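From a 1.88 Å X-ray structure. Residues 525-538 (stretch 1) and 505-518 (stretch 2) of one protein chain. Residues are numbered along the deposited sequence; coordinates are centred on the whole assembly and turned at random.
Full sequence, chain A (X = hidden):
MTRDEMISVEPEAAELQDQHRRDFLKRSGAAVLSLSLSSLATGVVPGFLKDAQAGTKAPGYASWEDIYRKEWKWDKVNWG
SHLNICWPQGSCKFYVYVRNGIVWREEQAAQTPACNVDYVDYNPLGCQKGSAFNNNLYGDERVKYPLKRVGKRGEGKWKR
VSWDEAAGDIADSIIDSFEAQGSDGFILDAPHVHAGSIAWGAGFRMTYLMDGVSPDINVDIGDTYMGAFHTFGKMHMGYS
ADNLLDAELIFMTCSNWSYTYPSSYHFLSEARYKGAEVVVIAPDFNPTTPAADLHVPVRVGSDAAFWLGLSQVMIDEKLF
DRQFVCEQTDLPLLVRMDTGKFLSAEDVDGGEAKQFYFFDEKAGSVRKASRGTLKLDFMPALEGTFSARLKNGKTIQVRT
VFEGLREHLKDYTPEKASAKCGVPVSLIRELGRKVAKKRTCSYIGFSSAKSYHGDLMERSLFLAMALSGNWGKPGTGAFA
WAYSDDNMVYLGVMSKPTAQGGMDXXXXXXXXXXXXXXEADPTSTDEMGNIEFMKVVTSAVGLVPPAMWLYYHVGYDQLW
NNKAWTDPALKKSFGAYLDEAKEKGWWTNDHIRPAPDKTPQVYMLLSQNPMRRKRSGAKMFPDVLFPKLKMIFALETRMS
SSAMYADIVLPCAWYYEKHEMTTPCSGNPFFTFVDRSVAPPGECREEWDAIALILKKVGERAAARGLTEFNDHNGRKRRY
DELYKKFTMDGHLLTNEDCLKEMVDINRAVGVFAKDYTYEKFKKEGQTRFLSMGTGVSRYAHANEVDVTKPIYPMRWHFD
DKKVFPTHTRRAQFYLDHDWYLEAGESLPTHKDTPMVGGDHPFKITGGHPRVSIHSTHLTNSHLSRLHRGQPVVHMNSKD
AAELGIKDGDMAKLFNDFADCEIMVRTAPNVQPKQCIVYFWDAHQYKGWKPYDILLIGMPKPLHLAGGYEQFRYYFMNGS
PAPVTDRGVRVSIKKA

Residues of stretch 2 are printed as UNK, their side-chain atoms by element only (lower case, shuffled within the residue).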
ATOM      1  N   THR A 525     -31.076 -13.305 -24.682  1.00 27.64           N
ATOM      2  CA  THR A 525     -30.572 -11.930 -24.796  1.00 26.65           C
ATOM      3  C   THR A 525     -29.161 -11.887 -25.363  1.00 25.75           C
ATOM      4  O   THR A 525     -28.438 -12.894 -25.418  1.00 24.30           O
ATOM      5  CB  THR A 525     -30.520 -11.257 -23.436  1.00 26.22           C
ATOM      6  OG1 THR A 525     -29.680 -12.032 -22.578  1.00 25.78           O
ATOM      7  CG2 THR A 525     -31.911 -11.149 -22.819  1.00 26.19           C
ATOM      8  N   ASP A 526     -28.753 -10.688 -25.759  1.00 25.36           N
ATOM      9  CA  ASP A 526     -27.376 -10.460 -26.186  1.00 24.61           C
ATOM     10  C   ASP A 526     -26.385 -10.987 -25.156  1.00 24.05           C
ATOM     11  O   ASP A 526     -25.366 -11.613 -25.500  1.00 22.65           O
ATOM     12  CB  ASP A 526     -27.139  -8.969 -26.487  1.00 25.04           C
ATOM     13  CG  ASP A 526     -27.723  -8.030 -25.415  1.00 27.01           C
ATOM     14  OD1 ASP A 526     -27.940  -8.416 -24.246  1.00 22.74           O
ATOM     15  OD2 ASP A 526     -27.979  -6.869 -25.774  1.00 30.74           O
ATOM     16  N   GLU A 527     -26.710 -10.750 -23.888  1.00 23.16           N
ATOM     17  CA  GLU A 527     -25.842 -11.133 -22.782  1.00 23.24           C
ATOM     18  C   GLU A 527     -25.589 -12.633 -22.821  1.00 22.11           C
ATOM     19  O   GLU A 527     -24.472 -13.099 -22.615  1.00 21.54           O
ATOM     20  CB  GLU A 527     -26.491 -10.739 -21.457  1.00 23.13           C
ATOM     21  CG  GLU A 527     -25.676 -11.144 -20.256  1.00 24.23           C
ATOM     22  CD  GLU A 527     -26.179 -10.598 -18.947  1.00 24.77           C
ATOM     23  OE1 GLU A 527     -25.374 -10.661 -17.983  1.00 24.94           O
ATOM     24  OE2 GLU A 527     -27.343 -10.125 -18.878  1.00 28.27           O
ATOM     25  N   MET A 528     -26.627 -13.380 -23.166  1.00 22.73           N
ATOM     26  CA  MET A 528     -26.547 -14.841 -23.247  1.00 23.17           C
ATOM     27  C   MET A 528     -25.756 -15.308 -24.475  1.00 23.25           C
ATOM     28  O   MET A 528     -24.955 -16.260 -24.405  1.00 23.28           O
ATOM     29  CB  MET A 528     -27.956 -15.405 -23.284  1.00 23.48           C
ATOM     30  CG  MET A 528     -28.712 -15.151 -21.993  1.00 22.52           C
ATOM     31  SD  MET A 528     -30.421 -15.637 -22.115  1.00 23.36           S
ATOM     32  CE  MET A 528     -31.095 -14.772 -20.717  1.00 24.04           C
ATOM     33  N   GLY A 529     -25.954 -14.621 -25.585  1.00 23.15           N
ATOM     34  CA  GLY A 529     -25.186 -14.893 -26.795  1.00 24.19           C
ATOM     35  C   GLY A 529     -23.713 -14.680 -26.526  1.00 24.59           C
ATOM     36  O   GLY A 529     -22.870 -15.481 -26.943  1.00 25.01           O
ATOM     37  N   ASN A 530     -23.400 -13.600 -25.830  1.00 25.57           N
ATOM     38  CA  ASN A 530     -22.003 -13.279 -25.478  1.00 26.15           C
ATOM     39  C   ASN A 530     -21.339 -14.337 -24.576  1.00 26.85           C
ATOM     40  O   ASN A 530     -20.185 -14.724 -24.802  1.00 27.37           O
ATOM     41  CB  ASN A 530     -21.934 -11.886 -24.870  1.00 26.31           C
ATOM     42  CG  ASN A 530     -20.574 -11.569 -24.299  1.00 27.84           C
ATOM     43  OD1 ASN A 530     -20.316 -11.746 -23.096  1.00 26.68           O
ATOM     44  ND2 ASN A 530     -19.672 -11.122 -25.172  1.00 32.23           N
ATOM     45  N   ILE A 531     -22.069 -14.832 -23.575  1.00 27.23           N
ATOM     46  CA  ILE A 531     -21.580 -15.949 -22.729  1.00 26.84           C
ATOM     47  C   ILE A 531     -21.241 -17.227 -23.532  1.00 26.91           C
ATOM     48  O   ILE A 531     -20.205 -17.849 -23.306  1.00 25.49           O
ATOM     49  CB  ILE A 531     -22.610 -16.322 -21.658  1.00 26.53           C
ATOM     50  CG1 ILE A 531     -22.787 -15.179 -20.646  1.00 26.98           C
ATOM     51  CG2 ILE A 531     -22.189 -17.562 -20.890  1.00 27.71           C
ATOM     52  CD1 ILE A 531     -24.057 -15.312 -19.882  1.00 26.79           C
ATOM     53  N   GLU A 532     -22.119 -17.636 -24.438  1.00 27.71           N
ATOM     54  CA  GLU A 532     -21.850 -18.816 -25.247  1.00 29.32           C
ATOM     55  C   GLU A 532     -20.561 -18.625 -26.039  1.00 29.64           C
ATOM     56  O   GLU A 532     -19.683 -19.490 -26.051  1.00 30.12           O
ATOM     57  CB  GLU A 532     -23.007 -19.095 -26.190  1.00 29.74           C
ATOM     58  CG  GLU A 532     -24.333 -19.419 -25.482  1.00 32.44           C
ATOM     59  CD  GLU A 532     -24.187 -20.522 -24.441  1.00 36.83           C
ATOM     60  OE1 GLU A 532     -23.392 -21.455 -24.668  1.00 38.75           O
ATOM     61  OE2 GLU A 532     -24.856 -20.454 -23.391  1.00 39.76           O
ATOM     62  N   PHE A 533     -20.449 -17.482 -26.703  1.00 31.01           N
ATOM     63  CA  PHE A 533     -19.213 -17.111 -27.406  1.00 31.05           C
ATOM     64  C   PHE A 533     -18.031 -17.247 -26.469  1.00 31.36           C
ATOM     65  O   PHE A 533     -16.995 -17.821 -26.812  1.00 30.55           O
ATOM     66  CB  PHE A 533     -19.326 -15.652 -27.901  1.00 32.20           C
ATOM     67  CG  PHE A 533     -18.052 -15.081 -28.484  1.00 32.48           C
ATOM     68  CD1 PHE A 533     -17.792 -15.164 -29.842  1.00 35.33           C
ATOM     69  CD2 PHE A 533     -17.137 -14.413 -27.678  1.00 35.09           C
ATOM     70  CE1 PHE A 533     -16.630 -14.615 -30.397  1.00 33.13           C
ATOM     71  CE2 PHE A 533     -15.962 -13.867 -28.236  1.00 33.76           C
ATOM     72  CZ  PHE A 533     -15.726 -13.974 -29.599  1.00 33.34           C
ATOM     73  N   MET A 534     -18.177 -16.714 -25.271  1.00 30.87           N
ATOM     74  CA  MET A 534     -17.054 -16.710 -24.356  1.00 31.67           C
ATOM     75  C   MET A 534     -16.640 -18.114 -23.946  1.00 31.34           C
ATOM     76  O   MET A 534     -15.448 -18.403 -23.832  1.00 31.70           O
ATOM     77  CB  MET A 534     -17.381 -15.892 -23.117  1.00 32.16           C
ATOM     78  CG  MET A 534     -17.358 -14.396 -23.366  1.00 34.90           C
ATOM     79  SD  MET A 534     -15.798 -13.779 -24.048  1.00 39.38           S
ATOM     80  CE  MET A 534     -14.735 -14.045 -22.595  1.00 39.46           C
ATOM     81  N   LYS A 535     -17.621 -18.979 -23.718  1.00 30.73           N
ATOM     82  CA  LYS A 535     -17.340 -20.347 -23.349  1.00 31.50           C
ATOM     83  C   LYS A 535     -16.463 -20.999 -24.407  1.00 30.86           C
ATOM     84  O   LYS A 535     -15.466 -21.617 -24.078  1.00 30.49           O
ATOM     85  CB  LYS A 535     -18.638 -21.147 -23.132  1.00 31.53           C
ATOM     86  CG  LYS A 535     -19.484 -20.633 -21.974  1.00 33.32           C
ATOM     87  CD  LYS A 535     -20.429 -21.681 -21.374  1.00 33.33           C
ATOM     88  CE  LYS A 535     -21.673 -21.909 -22.204  1.00 36.53           C
ATOM     89  NZ  LYS A 535     -22.653 -22.838 -21.519  1.00 34.90           N
ATOM     90  N   VAL A 536     -16.809 -20.806 -25.673  1.00 30.79           N
ATOM     91  CA  VAL A 536     -16.054 -21.411 -26.767  1.00 31.03           C
ATOM     92  C   VAL A 536     -14.688 -20.800 -26.959  1.00 30.27           C
ATOM     93  O   VAL A 536     -13.670 -21.495 -26.935  1.00 30.30           O
ATOM     94  CB  VAL A 536     -16.808 -21.308 -28.071  1.00 31.31           C
ATOM     95  CG1 VAL A 536     -15.937 -21.799 -29.220  1.00 32.78           C
ATOM     96  CG2 VAL A 536     -18.110 -22.110 -27.957  1.00 30.59           C
ATOM     97  N   VAL A 537     -14.643 -19.496 -27.138  1.00 29.48           N
ATOM     98  CA  VAL A 537     -13.370 -18.867 -27.397  1.00 29.14           C
ATOM     99  C   VAL A 537     -12.348 -19.129 -26.267  1.00 28.64           C
ATOM    100  O   VAL A 537     -11.172 -19.254 -26.529  1.00 27.79           O
ATOM    101  CB  VAL A 537     -13.539 -17.366 -27.642  1.00 29.44           C
ATOM    102  CG1 VAL A 537     -14.585 -17.131 -28.777  1.00 30.13           C
ATOM    103  CG2 VAL A 537     -13.947 -16.679 -26.359  1.00 30.93           C
ATOM    104  N   THR A 538     -12.783 -19.205 -25.013  1.00 28.54           N
ATOM    105  CA  THR A 538     -11.831 -19.363 -23.884  1.00 28.34           C
ATOM    106  C   THR A 538     -10.984 -20.640 -24.092  1.00 28.53           C
ATOM    107  O   THR A 538      -9.749 -20.661 -23.999  1.00 28.24           O
ATOM    108  CB  THR A 538     -12.590 -19.483 -22.552  1.00 27.59           C
ATOM    109  OG1 THR A 538     -13.284 -18.254 -22.299  1.00 27.54           O
ATOM    110  CG2 THR A 538     -11.626 -19.792 -21.388  1.00 27.71           C
ATOM    111  N   UNK A 505     -13.322 -10.990 -38.461  1.00 36.79           N
ATOM    112  CA  UNK A 505     -13.618 -12.396 -38.198  1.00 38.28           C
ATOM    113  C   UNK A 505     -14.241 -12.590 -36.813  1.00 38.97           C
ATOM    114  O   UNK A 505     -15.182 -13.365 -36.641  1.00 38.54           O
ATOM    115  o   UNK A 505     -10.264 -15.135 -39.030  1.00 43.96           O
ATOM    116  c   UNK A 505     -12.350 -13.251 -38.291  1.00 38.52           C
ATOM    117  o   UNK A 505     -11.600 -15.660 -40.719  1.00 45.47           O
ATOM    118  c   UNK A 505     -11.200 -14.871 -39.827  1.00 40.59           C
ATOM    119  c   UNK A 505     -11.903 -13.529 -39.699  1.00 40.80           C
ATOM    120  N   UNK A 506     -13.687 -11.904 -35.824  1.00 39.84           N
ATOM    121  CA  UNK A 506     -14.186 -12.015 -34.466  1.00 40.96           C
ATOM    122  C   UNK A 506     -15.590 -11.449 -34.393  1.00 41.37           C
ATOM    123  O   UNK A 506     -16.456 -12.022 -33.740  1.00 41.40           O
ATOM    124  c   UNK A 506     -10.923 -10.748 -32.856  1.00 43.74           C
ATOM    125  c   UNK A 506     -12.138 -12.746 -31.850  1.00 45.69           C
ATOM    126  c   UNK A 506     -11.957 -11.874 -33.102  1.00 43.37           C
ATOM    127  c   UNK A 506     -13.291 -11.252 -33.498  1.00 41.55           C
ATOM    128  N   UNK A 507     -15.803 -10.317 -35.059  1.00 41.97           N
ATOM    129  CA  UNK A 507     -17.089  -9.646 -35.024  1.00 42.84           C
ATOM    130  C   UNK A 507     -18.150 -10.460 -35.786  1.00 43.01           C
ATOM    131  O   UNK A 507     -19.290 -10.504 -35.357  1.00 42.73           O
ATOM    132  c   UNK A 507     -15.600  -6.472 -32.593  1.00 42.98           C
ATOM    133  c   UNK A 507     -16.977  -8.180 -35.516  1.00 43.34           C
ATOM    134  c   UNK A 507     -16.574  -7.196 -34.442  1.00 44.08           C
ATOM    135  n   UNK A 507     -16.235  -5.448 -33.135  1.00 44.54           N
ATOM    136  c   UNK A 507     -16.845  -5.871 -34.298  1.00 46.26           C
ATOM    137  n   UNK A 507     -15.799  -7.539 -33.351  1.00 43.71           N
ATOM    138  N   UNK A 508     -17.770 -11.148 -36.867  1.00 43.25           N
ATOM    139  CA  UNK A 508     -18.708 -12.050 -37.557  1.00 44.34           C
ATOM    140  C   UNK A 508     -18.952 -13.383 -36.824  1.00 44.65           C
ATOM    141  O   UNK A 508     -20.041 -13.931 -36.884  1.00 44.32           O
ATOM    142  c   UNK A 508     -16.975 -13.072 -39.174  1.00 44.92           C
ATOM    143  n   UNK A 508     -15.260 -13.431 -40.863  1.00 45.44           N
ATOM    144  c   UNK A 508     -18.273 -12.304 -39.008  1.00 44.45           C
ATOM    145  c   UNK A 508     -16.549 -13.193 -40.634  1.00 45.18           C
ATOM    146  o   UNK A 508     -17.371 -13.076 -41.540  1.00 45.97           O
ATOM    147  N   UNK A 509     -17.938 -13.885 -36.128  1.00 45.83           N
ATOM    148  CA  UNK A 509     -18.068 -15.052 -35.252  1.00 46.28           C
ATOM    149  C   UNK A 509     -19.039 -14.736 -34.095  1.00 45.95           C
ATOM    150  O   UNK A 509     -19.910 -15.538 -33.752  1.00 45.08           O
ATOM    151  c   UNK A 509     -16.542 -16.678 -33.832  1.00 46.93           C
ATOM    152  c   UNK A 509     -15.010 -18.399 -32.223  1.00 48.32           C
ATOM    153  s   UNK A 509     -14.849 -16.868 -33.155  1.00 49.42           S
ATOM    154  c   UNK A 509     -16.668 -15.431 -34.726  1.00 46.77           C
ATOM    155  N   UNK A 510     -18.882 -13.552 -33.516  1.00 46.30           N
ATOM    156  CA  UNK A 510     -19.740 -13.065 -32.437  1.00 46.83           C
ATOM    157  C   UNK A 510     -21.214 -13.065 -32.845  1.00 47.11           C
ATOM    158  O   UNK A 510     -22.078 -13.419 -32.045  1.00 47.31           O
ATOM    159  c   UNK A 510     -19.301 -11.658 -32.021  1.00 46.88           C
ATOM    160  N   UNK A 511     -21.488 -12.662 -34.083  1.00 47.43           N
ATOM    161  CA  UNK A 511     -22.838 -12.693 -34.652  1.00 47.87           C
ATOM    162  C   UNK A 511     -23.340 -14.130 -34.823  1.00 47.70           C
ATOM    163  O   UNK A 511     -24.466 -14.445 -34.442  1.00 47.89           O
ATOM    164  o   UNK A 511     -22.417 -10.514 -38.322  1.00 52.85           O
ATOM    165  o   UNK A 511     -22.305  -8.547 -37.333  1.00 54.10           O
ATOM    166  c   UNK A 511     -22.444  -9.797 -37.291  1.00 50.16           C
ATOM    167  c   UNK A 511     -22.869 -11.971 -36.004  1.00 48.13           C
ATOM    168  c   UNK A 511     -22.641 -10.461 -35.919  1.00 49.50           C
ATOM    169  N   UNK A 512     -22.512 -14.994 -35.400  1.00 47.31           N
ATOM    170  CA  UNK A 512     -22.819 -16.414 -35.448  1.00 46.94           C
ATOM    171  C   UNK A 512     -23.355 -16.901 -34.104  1.00 46.80           C
ATOM    172  O   UNK A 512     -24.446 -17.468 -34.029  1.00 46.46           O
ATOM    173  N   UNK A 513     -22.609 -16.658 -33.033  1.00 46.36           N
ATOM    174  CA  UNK A 513     -23.049 -17.117 -31.721  1.00 46.43           C
ATOM    175  C   UNK A 513     -24.397 -16.532 -31.313  1.00 46.24           C
ATOM    176  O   UNK A 513     -25.220 -17.222 -30.722  1.00 45.90           O
ATOM    177  c   UNK A 513     -21.983 -16.865 -30.659  1.00 46.45           C
ATOM    178  c   UNK A 513     -18.859 -18.837 -31.479  1.00 45.78           C
ATOM    179  c   UNK A 513     -19.824 -17.847 -31.474  1.00 46.67           C
ATOM    180  c   UNK A 513     -21.093 -19.030 -29.809  1.00 45.84           C
ATOM    181  c   UNK A 513     -19.010 -19.934 -30.641  1.00 47.00           C
ATOM    182  c   UNK A 513     -20.135 -20.026 -29.795  1.00 47.15           C
ATOM    183  c   UNK A 513     -20.939 -17.924 -30.630  1.00 46.31           C
ATOM    184  N   UNK A 514     -24.631 -15.274 -31.652  1.00 46.33           N
ATOM    185  CA  UNK A 514     -25.906 -14.653 -31.351  1.00 46.74           C
ATOM    186  C   UNK A 514     -27.018 -15.340 -32.125  1.00 46.80           C
ATOM    187  O   UNK A 514     -28.031 -15.708 -31.542  1.00 46.86           O
ATOM    188  c   UNK A 514     -25.875 -13.145 -31.631  1.00 47.19           C
ATOM    189  n   UNK A 514     -25.707 -11.093 -30.348  1.00 51.28           N
ATOM    190  o   UNK A 514     -24.458 -12.845 -29.698  1.00 50.38           O
ATOM    191  c   UNK A 514     -25.277 -12.345 -30.477  1.00 48.46           C
ATOM    192  N   UNK A 515     -26.815 -15.557 -33.422  1.00 46.71           N
ATOM    193  CA  UNK A 515     -27.832 -16.216 -34.243  1.00 46.69           C
ATOM    194  C   UNK A 515     -28.136 -17.626 -33.740  1.00 46.64           C
ATOM    195  O   UNK A 515     -29.301 -17.980 -33.555  1.00 46.89           O
ATOM    196  c   UNK A 515     -28.618 -16.575 -36.612  1.00 46.85           C
ATOM    197  c   UNK A 515     -28.241 -17.011 -38.027  1.00 47.32           C
ATOM    198  n   UNK A 515     -29.259 -17.328 -40.355  1.00 47.58           N
ATOM    199  c   UNK A 515     -29.511 -17.213 -38.877  1.00 47.40           C
ATOM    200  c   UNK A 515     -27.427 -16.280 -35.713  1.00 46.81           C
ATOM    201  N   UNK A 516     -27.091 -18.425 -33.525  1.00 46.28           N
ATOM    202  CA  UNK A 516     -27.238 -19.768 -32.948  1.00 46.15           C
ATOM    203  C   UNK A 516     -27.989 -19.737 -31.609  1.00 44.94           C
ATOM    204  O   UNK A 516     -28.799 -20.618 -31.320  1.00 44.12           O
ATOM    205  n   UNK A 516     -20.938 -22.296 -35.658  1.00 54.81           N
ATOM    206  n   UNK A 516     -20.758 -20.740 -33.949  1.00 55.73           N
ATOM    207  n   UNK A 516     -22.833 -21.573 -34.566  1.00 53.78           N
ATOM    208  c   UNK A 516     -25.872 -20.400 -32.688  1.00 46.29           C
ATOM    209  c   UNK A 516     -23.588 -20.799 -33.581  1.00 49.95           C
ATOM    210  c   UNK A 516     -21.509 -21.534 -34.718  1.00 54.84           C
ATOM    211  c   UNK A 516     -25.085 -20.759 -33.922  1.00 48.42           C
ATOM    212  N   UNK A 517     -27.679 -18.740 -30.782  1.00 43.71           N
ATOM    213  CA  UNK A 517     -28.296 -18.634 -29.469  1.00 43.28           C
ATOM    214  C   UNK A 517     -29.803 -18.370 -29.578  1.00 42.73           C
ATOM    215  O   UNK A 517     -30.603 -19.103 -28.999  1.00 42.28           O
ATOM    216  o   UNK A 517     -26.238 -17.952 -28.472  1.00 40.20           O
ATOM    217  c   UNK A 517     -27.600 -17.560 -28.636  1.00 42.53           C
ATOM    218  c   UNK A 517     -28.261 -17.420 -27.285  1.00 42.74           C
ATOM    219  N   UNK A 518     -30.169 -17.342 -30.334  1.00 42.77           N
ATOM    220  CA  UNK A 518     -31.570 -17.019 -30.574  1.00 43.39           C
ATOM    221  C   UNK A 518     -32.323 -18.211 -31.153  1.00 43.49           C
ATOM    222  O   UNK A 518     -33.486 -18.451 -30.808  1.00 43.66           O
ATOM    223  c   UNK A 518     -32.563 -14.240 -29.740  1.00 45.79           C
ATOM    224  c   UNK A 518     -31.959 -13.399 -32.027  1.00 46.39           C
ATOM    225  c   UNK A 518     -31.622 -14.416 -30.936  1.00 44.83           C
ATOM    226  c   UNK A 518     -31.707 -15.828 -31.526  1.00 43.74           C
TER

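Position 505 has three side-chain carbons in a row, the third carrying two oxygens. The carboxylate reaches nothing on stretch 1. This is Glu505.

Position 506 has four carbons, forked at the second. One fork tip lies 4.4 Å from Phe533 CZ. The residue is Leu506, and that tip is CD2.

Position 507 has one carbon leading to a five-membered ring of three carbons and two nitrogens. It points away from stretch 1. An imidazole means His507.

Position 508 has three carbons, the third carrying two further atoms, one oxygen and one nitrogen. It is out of reach of stretch 1. The amide gives Gln508.

Position 509 is an unbranched chain of two carbons, a sulfur and a last carbon. The sulfur is 4.0 Å from Phe533 CE1, and the last carbon is 3.7 Å from Val537 CG1. A thioether identifies Met509. All three chi angles are t, so the extended chain spans both partners.

Position 510 has a single side-chain carbon, CB, 4.3 Å from Phe533 CE1. This is Ala510. Its CA comes closer, 3.9 Å from Phe533 CD1, so the ring rests near the backbone.

Position 511 has three carbons, the third bearing two oxygens, and points away. It is Glu511.

Position 512 has no side-chain atoms and no contact with stretch 1. It is Gly512.

Position 513 has one carbon and a ring of six carbons with no oxygen. The ring packs against Glu532, Phe533 and Val536. It is Phe513. Phe533 CA lies over one ring face, 3.8 Å from the ring centroid. At the ring edge, Val536 CG2 is 3.4 Å from Phe513 CE2.

Position 514 has two carbons, the second carrying one oxygen and one nitrogen. Its end comes nearer to Gly529 than its CB direction suggests. It is Asn514. The two CA atoms, of Gly529 and Asn514, are 4.6 Å apart.

Position 515 has four carbons in a row ending in nitrogen, out of reach. It is Lys515.

Position 516 has three carbons, a nitrogen, then a carbon with two more nitrogens. It makes no contact with stretch 1 and touches a crystal neighbour. This guanidinium is Arg516.

Position 517 has one carbon carrying an oxygen and a carbon. The oxygen lies 3.6 Å from Gly529 CA. It is Thr517. Its OG1 donates to Phe513 O at 2.6 Å, within its own helix.

Position 518 has four carbons, forked at the second, and no contact within 4.5 Å. It is Leu518.

The helices cross at 118°, with axes 8.3 Å apart at closest approach. Gly529 has no side chain, which lets the backbones approach here. Phe513 and Phe533 each sit as a knob in the opposing helix. Their rings meet edge-to-face, Phe533 offering its edge, with planes at 86° and centroids 5.6 Å apart. No hydrogen bond joins the stretches, so the contact rests on packing.

Stretch 2 (505-518) ELHQMAEGFNKRTL
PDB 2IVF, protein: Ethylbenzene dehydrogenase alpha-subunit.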